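Long-range contact in oligopeptide ABC transporter, periplasmic oligopeptide-binding protein, putative (Thermotoga maritima MSB8, PDB 5IPW), which probably binds oligopeptides in the periplasm and hands them to an ABC transporter for uptake across the membrane: residues A[119-123]-A[236-240]. Sequence-based numbering, arbitrary orientation.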
ATOM      1  N   VAL A 119       3.523  27.710  -8.832  1.00 40.41           N
ATOM      2  CA  VAL A 119       2.683  26.590  -9.224  1.00 39.05           C
ATOM      3  C   VAL A 119       1.259  27.086  -9.400  1.00 39.23           C
ATOM      4  O   VAL A 119       0.719  27.781  -8.542  1.00 39.26           O
ATOM      5  CB  VAL A 119       2.681  25.455  -8.187  1.00 39.27           C
ATOM      6  CG1 VAL A 119       1.593  24.438  -8.513  1.00 39.86           C
ATOM      7  CG2 VAL A 119       4.035  24.767  -8.138  1.00 38.84           C
ATOM      8  N   LYS A 120       0.651  26.704 -10.513  1.00 39.07           N
ATOM      9  CA  LYS A 120      -0.708  27.090 -10.802  1.00 40.55           C
ATOM     10  C   LYS A 120      -1.592  25.859 -10.937  1.00 37.89           C
ATOM     11  O   LYS A 120      -1.138  24.815 -11.396  1.00 36.28           O
ATOM     12  CB  LYS A 120      -0.740  27.946 -12.075  1.00 45.03           C
ATOM     13  CG  LYS A 120      -0.257  29.375 -11.845  1.00 49.20           C
ATOM     14  CD  LYS A 120       0.187  30.071 -13.128  1.00 54.42           C
ATOM     15  CE  LYS A 120       1.666  30.460 -13.109  1.00 59.51           C
ATOM     16  NZ  LYS A 120       2.604  29.303 -13.066  1.00 61.28           N
ATOM     17  N   TRP A 121      -2.847  25.993 -10.512  1.00 36.18           N
ATOM     18  CA  TRP A 121      -3.878  24.984 -10.765  1.00 35.61           C
ATOM     19  C   TRP A 121      -4.120  24.849 -12.261  1.00 35.26           C
ATOM     20  O   TRP A 121      -3.704  25.708 -13.039  1.00 35.35           O
ATOM     21  CB  TRP A 121      -5.198  25.372 -10.086  1.00 35.04           C
ATOM     22  CG  TRP A 121      -5.148  25.346  -8.593  1.00 34.45           C
ATOM     23  CD1 TRP A 121      -4.834  26.384  -7.761  1.00 33.49           C
ATOM     24  CD2 TRP A 121      -5.424  24.228  -7.750  1.00 33.03           C
ATOM     25  NE1 TRP A 121      -4.889  25.976  -6.453  1.00 32.18           N
ATOM     26  CE2 TRP A 121      -5.245  24.656  -6.415  1.00 32.05           C
ATOM     27  CE3 TRP A 121      -5.794  22.904  -7.989  1.00 32.34           C
ATOM     28  CZ2 TRP A 121      -5.433  23.805  -5.326  1.00 31.20           C
ATOM     29  CZ3 TRP A 121      -5.979  22.058  -6.910  1.00 31.34           C
ATOM     30  CH2 TRP A 121      -5.791  22.510  -5.596  1.00 32.34           C
ATOM     31  N   SER A 122      -4.821  23.786 -12.657  1.00 35.81           N
ATOM     32  CA  SER A 122      -5.058  23.486 -14.081  1.00 36.04           C
ATOM     33  C   SER A 122      -5.854  24.560 -14.842  1.00 35.25           C
ATOM     34  O   SER A 122      -5.834  24.595 -16.067  1.00 36.88           O
ATOM     35  CB  SER A 122      -5.736  22.124 -14.227  1.00 36.28           C
ATOM     36  OG  SER A 122      -6.974  22.091 -13.536  1.00 37.40           O
ATOM     37  N   ASP A 123      -6.539  25.436 -14.119  1.00 36.41           N
ATOM     38  CA  ASP A 123      -7.220  26.588 -14.722  1.00 38.57           C
ATOM     39  C   ASP A 123      -6.377  27.867 -14.745  1.00 40.22           C
ATOM     40  O   ASP A 123      -6.843  28.892 -15.239  1.00 38.95           O
ATOM     41  CB  ASP A 123      -8.533  26.885 -13.979  1.00 39.74           C
ATOM     42  CG  ASP A 123      -8.311  27.434 -12.568  1.00 38.61           C
ATOM     43  OD1 ASP A 123      -7.216  27.263 -12.008  1.00 37.15           O
ATOM     44  OD2 ASP A 123      -9.250  28.030 -12.008  1.00 41.30           O
ATOM     45  N   LEU A 236     -13.539  21.094 -12.053  1.00 37.91           N
ATOM     46  CA  LEU A 236     -12.710  21.157 -10.852  1.00 37.44           C
ATOM     47  C   LEU A 236     -11.222  21.393 -11.182  1.00 37.50           C
ATOM     48  O   LEU A 236     -10.589  20.551 -11.809  1.00 38.50           O
ATOM     49  CB  LEU A 236     -12.870  19.856 -10.072  1.00 36.30           C
ATOM     50  CG  LEU A 236     -12.070  19.719  -8.786  1.00 36.96           C
ATOM     51  CD1 LEU A 236     -12.529  20.773  -7.802  1.00 39.21           C
ATOM     52  CD2 LEU A 236     -12.219  18.328  -8.186  1.00 37.14           C
ATOM     53  N   PRO A 237     -10.655  22.536 -10.759  1.00 37.45           N
ATOM     54  CA  PRO A 237      -9.219  22.734 -10.959  1.00 36.55           C
ATOM     55  C   PRO A 237      -8.419  21.670 -10.248  1.00 33.99           C
ATOM     56  O   PRO A 237      -8.809  21.233  -9.162  1.00 33.51           O
ATOM     57  CB  PRO A 237      -8.955  24.095 -10.310  1.00 37.31           C
ATOM     58  CG  PRO A 237     -10.259  24.800 -10.391  1.00 38.43           C
ATOM     59  CD  PRO A 237     -11.284  23.727 -10.165  1.00 38.65           C
ATOM     60  N   THR A 238      -7.312  21.264 -10.850  1.00 31.86           N
ATOM     61  CA  THR A 238      -6.533  20.153 -10.325  1.00 32.59           C
ATOM     62  C   THR A 238      -5.019  20.403 -10.426  1.00 32.68           C
ATOM     63  O   THR A 238      -4.564  21.225 -11.232  1.00 32.47           O
ATOM     64  CB  THR A 238      -6.907  18.836 -11.052  1.00 31.86           C
ATOM     65  OG1 THR A 238      -6.169  17.733 -10.507  1.00 33.17           O
ATOM     66  CG2 THR A 238      -6.612  18.933 -12.523  1.00 31.22           C
ATOM     67  N   LEU A 239      -4.272  19.681  -9.589  1.00 32.31           N
ATOM     68  CA  LEU A 239      -2.810  19.640  -9.643  1.00 33.23           C
ATOM     69  C   LEU A 239      -2.303  18.373 -10.335  1.00 33.21           C
ATOM     70  O   LEU A 239      -1.096  18.174 -10.479  1.00 34.22           O
ATOM     71  CB  LEU A 239      -2.234  19.733  -8.222  1.00 33.80           C
ATOM     72  CG  LEU A 239      -2.505  21.078  -7.524  1.00 34.61           C
ATOM     73  CD1 LEU A 239      -2.216  21.022  -6.038  1.00 35.44           C
ATOM     74  CD2 LEU A 239      -1.703  22.200  -8.152  1.00 34.57           C
ATOM     75  N   SER A 240      -3.221  17.519 -10.776  1.00 33.00           N
ATOM     76  CA  SER A 240      -2.844  16.245 -11.397  1.00 31.24           C
ATOM     77  C   SER A 240      -2.268  16.426 -12.805  1.00 30.37           C
ATOM     78  O   SER A 240      -2.546  17.421 -13.474  1.00 29.54           O
ATOM     79  CB  SER A 240      -4.057  15.319 -11.458  1.00 30.60           C
ATOM     80  OG  SER A 240      -4.447  14.917 -10.166  1.00 28.62           O
TER
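Ser-122 and Thr-238 join two irregular segments that run roughly antiparallel, their end-to-end directions 156° apart, with the CA atoms of these two residues 5.2 Å from each other. Both polar backbone groups of Thr-238 are taken up by Ser-122. Backbone N of Ser-122 donates to Thr-238 O (2.9 Å) in a clearly bent bond (132° at the hydrogen), while Thr-238 N donates to Ser-122 OG (2.8 Å) along a straighter path. With chi1 at 59°, Ser-122 OG lies between its own backbone N and carbonyl carbon, which turns it onto that amide. The indole of Trp-121 receives Leu-239 over one face: Leu-239 CG sits 4.0 Å from the centroid of the six-membered ring of Trp-121, a CH-pi contact, and Leu-239 CD1 reaches Trp-121 CH2. The other methyl, Leu-239 CD2, meets Val-119 CG1 at 4.0 Å. Pro-237 CB packs on Trp-121 CB, and Pro-237 CG lies against the carboxylate of Asp-123, whose OD2 is hydrogen-bonded to His-193. Asp-131 accepts from Trp-121 NE1. Thr-238 OG1 accepts from Ser-240 N (3.0 Å), closing an ST turn just ahead of strand 242-244. Two loops of this family 5 extracellular solute-binding protein are thus joined: that after strand 110-115 and that leading into strand 242-244.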